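Local coordinates for protein PTS system, lactose-specific IIBC components (Streptococcus pneumoniae, PDB 3NBM) that probably relays a phosphoryl group to lactose during its uptake, as the IIB domain of a phosphoenolpyruvate-dependent phosphotransferase system, at residues 10-15 with 57-62. Numbering follows the deposited sequence.
Sequences LVLCAG and IILAPQ
L12 turns CG anti to its carbonyl carbon, beside the backbone N (chi1 -64°), and an extended chi2 of 175° carries CD1 outward; I57 sets CG2 anti to its backbone N. L12 CD1 thus comes 3.8 Å from I57 CG2, the two side chains crossing obliquely. The pair sits on one face of two neighbouring parallel strands, 7-13 and 56-59, the inner strands of an open, parallel alpha/beta sandwich with strand order 2-1-3-4. Three backbone bonds zip the strands: I58 N to L10 O, L12 N to I58 O and A60 N to L12 O, each 2.9 Å and nearly straight. CA-H...O contacts add to them, I57 CA to L10 O at 3.2 Å and V11 CA to I58 O. M70 of helix 67-74 covers L12, I57 and L59, whereas V11 and I58 look to the other face, where S19 and L22 of helix 18-33 meet them. Past L59 the second strand ends, yet A60 still grips the first through its N-H, and its CB packs 4.0 Å from C13 CB. After C13 the strand 7-13 gives way to the loop that leads to helix 18-33; C13 heads it, consistent with the phosphorylated cysteine of IIB domains. C13 SG accepts the N-H of G15, with N 3.5 Å away.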
ATOM      1  N   LEU A  10       1.772  -0.775  -3.795  1.00  5.14           N
ATOM      2  CA  LEU A  10       0.408  -0.881  -4.315  1.00  4.95           C
ATOM      3  C   LEU A  10      -0.573  -0.879  -3.158  1.00  5.13           C
ATOM      4  O   LEU A  10      -0.432  -1.674  -2.232  1.00  6.09           O
ATOM      5  CB  LEU A  10       0.254  -2.156  -5.145  1.00  5.99           C
ATOM      6  CG  LEU A  10      -1.133  -2.412  -5.762  1.00  6.12           C
ATOM      7  CD1 LEU A  10      -1.504  -1.341  -6.782  1.00  7.97           C
ATOM      8  CD2 LEU A  10      -1.131  -3.791  -6.422  1.00  8.30           C
ATOM      9  N   VAL A  11      -1.507   0.069  -3.172  1.00  4.88           N
ATOM     10  CA  VAL A  11      -2.582   0.136  -2.186  1.00  5.28           C
ATOM     11  C   VAL A  11      -3.859  -0.418  -2.839  1.00  4.87           C
ATOM     12  O   VAL A  11      -4.242   0.041  -3.904  1.00  5.78           O
ATOM     13  CB  VAL A  11      -2.828   1.570  -1.661  1.00  5.22           C
ATOM     14  CG1 VAL A  11      -3.847   1.570  -0.520  1.00  6.89           C
ATOM     15  CG2 VAL A  11      -1.526   2.254  -1.265  1.00  6.78           C
ATOM     16  N   LEU A  12      -4.491  -1.396  -2.188  1.00  5.44           N
ATOM     17  CA  LEU A  12      -5.688  -2.031  -2.734  1.00  5.56           C
ATOM     18  C   LEU A  12      -6.894  -1.738  -1.864  1.00  6.57           C
ATOM     19  O   LEU A  12      -6.824  -1.792  -0.642  1.00  7.28           O
ATOM     20  CB  LEU A  12      -5.497  -3.560  -2.835  1.00  5.68           C
ATOM     21  CG  LEU A  12      -4.398  -4.012  -3.809  1.00  5.80           C
ATOM     22  CD1 LEU A  12      -4.216  -5.538  -3.718  1.00  7.84           C
ATOM     23  CD2 LEU A  12      -4.683  -3.532  -5.240  1.00  7.89           C
ATOM     24  N   CYS A  13      -8.021  -1.450  -2.512  1.00  6.93           N
ATOM     25  CA  CYS A  13      -9.300  -1.338  -1.818  1.00  7.46           C
ATOM     26  C   CYS A  13     -10.319  -2.245  -2.518  1.00  8.61           C
ATOM     27  O   CYS A  13      -9.955  -3.050  -3.386  1.00  9.69           O
ATOM     28  CB  CYS A  13      -9.776   0.128  -1.711  1.00  8.00           C
ATOM     29  SG  CYS A  13     -10.167   0.932  -3.250  1.00  8.31           S
ATOM     30  N   ALA A  14     -11.580  -2.111  -2.118  1.00  8.98           N
ATOM     31  CA  ALA A  14     -12.656  -2.901  -2.668  1.00 10.62           C
ATOM     32  C   ALA A  14     -13.358  -2.193  -3.824  1.00 11.51           C
ATOM     33  O   ALA A  14     -14.407  -2.648  -4.283  1.00 14.52           O
ATOM     34  CB  ALA A  14     -13.674  -3.276  -1.564  1.00 11.51           C
ATOM     35  N   GLY A  15     -12.769  -1.113  -4.319  1.00 11.23           N
ATOM     36  CA  GLY A  15     -13.266  -0.376  -5.469  1.00 12.56           C
ATOM     37  C   GLY A  15     -13.950   0.935  -5.179  1.00 11.52           C
ATOM     38  O   GLY A  15     -14.464   1.565  -6.087  1.00 12.97           O
ATOM     39  N   ILE A  57       2.570  -4.260  -0.573  1.00  5.01           N
ATOM     40  CA  ILE A  57       1.146  -4.107  -0.872  1.00  5.27           C
ATOM     41  C   ILE A  57       0.465  -3.810   0.442  1.00  4.93           C
ATOM     42  O   ILE A  57       0.648  -4.500   1.441  1.00  6.15           O
ATOM     43  CB  ILE A  57       0.546  -5.346  -1.576  1.00  5.61           C
ATOM     44  CG1 ILE A  57       1.373  -5.637  -2.855  1.00  6.89           C
ATOM     45  CG2 ILE A  57      -0.932  -5.111  -1.882  1.00  7.89           C
ATOM     46  CD1 ILE A  57       0.982  -6.839  -3.620  1.00  9.92           C
ATOM     47  N   ILE A  58      -0.337  -2.753   0.424  1.00  5.20           N
ATOM     48  CA  ILE A  58      -1.105  -2.303   1.583  1.00  5.42           C
ATOM     49  C   ILE A  58      -2.605  -2.482   1.301  1.00  5.39           C
ATOM     50  O   ILE A  58      -3.124  -1.991   0.307  1.00  6.63           O
ATOM     51  CB  ILE A  58      -0.860  -0.782   1.874  1.00  6.19           C
ATOM     52  CG1 ILE A  58       0.637  -0.495   2.104  1.00  7.30           C
ATOM     53  CG2 ILE A  58      -1.727  -0.315   3.075  1.00  7.12           C
ATOM     54  CD1 ILE A  58       1.021   0.975   2.089  1.00  8.46           C
ATOM     55  N   LEU A  59      -3.261  -3.235   2.173  1.00  5.82           N
ATOM     56  CA  LEU A  59      -4.698  -3.444   2.102  1.00  5.79           C
ATOM     57  C   LEU A  59      -5.398  -2.318   2.864  1.00  6.51           C
ATOM     58  O   LEU A  59      -5.123  -2.095   4.048  1.00  6.91           O
ATOM     59  CB  LEU A  59      -5.080  -4.822   2.696  1.00  6.50           C
ATOM     60  CG  LEU A  59      -4.521  -6.022   1.950  1.00  7.19           C
ATOM     61  CD1 LEU A  59      -4.780  -7.303   2.767  1.00 10.30           C
ATOM     62  CD2 LEU A  59      -5.155  -6.131   0.585  1.00 11.06           C
ATOM     63  N   ALA A  60      -6.325  -1.634   2.186  1.00  6.54           N
ATOM     64  CA  ALA A  60      -7.205  -0.669   2.833  1.00  7.13           C
ATOM     65  C   ALA A  60      -8.161  -1.416   3.777  1.00  7.53           C
ATOM     66  O   ALA A  60      -8.334  -2.648   3.665  1.00  6.96           O
ATOM     67  CB  ALA A  60      -7.981   0.107   1.813  1.00  7.69           C
ATOM     68  N   PRO A  61      -8.827  -0.702   4.696  1.00  7.48           N
ATOM     69  CA  PRO A  61      -9.651  -1.356   5.715  1.00  8.28           C
ATOM     70  C   PRO A  61     -10.679  -2.316   5.152  1.00  8.37           C
ATOM     71  O   PRO A  61     -10.873  -3.390   5.710  1.00  9.21           O
ATOM     72  CB  PRO A  61     -10.312  -0.159   6.403  1.00  8.48           C
ATOM     73  CG  PRO A  61      -9.236   0.888   6.350  1.00  8.89           C
ATOM     74  CD  PRO A  61      -8.632   0.733   4.984  1.00  8.72           C
ATOM     75  N   GLN A  62     -11.295  -1.960   4.053  1.00  8.61           N
ATOM     76  CA  GLN A  62     -12.398  -2.751   3.540  1.00 10.04           C
ATOM     77  C   GLN A  62     -12.022  -4.015   2.819  1.00  9.25           C
ATOM     78  O   GLN A  62     -12.889  -4.795   2.453  1.00 10.05           O
ATOM     79  CB  GLN A  62     -13.290  -1.898   2.715  1.00 12.18           C
ATOM     80  CG  GLN A  62     -14.028  -0.924   3.627  1.00 13.82           C
ATOM     81  CD  GLN A  62     -14.497   0.264   2.893  1.00 15.76           C
ATOM     82  OE1 GLN A  62     -13.690   1.009   2.275  1.00 16.47           O
ATOM     83  NE2 GLN A  62     -15.824   0.488   2.951  1.00 16.25           N
TER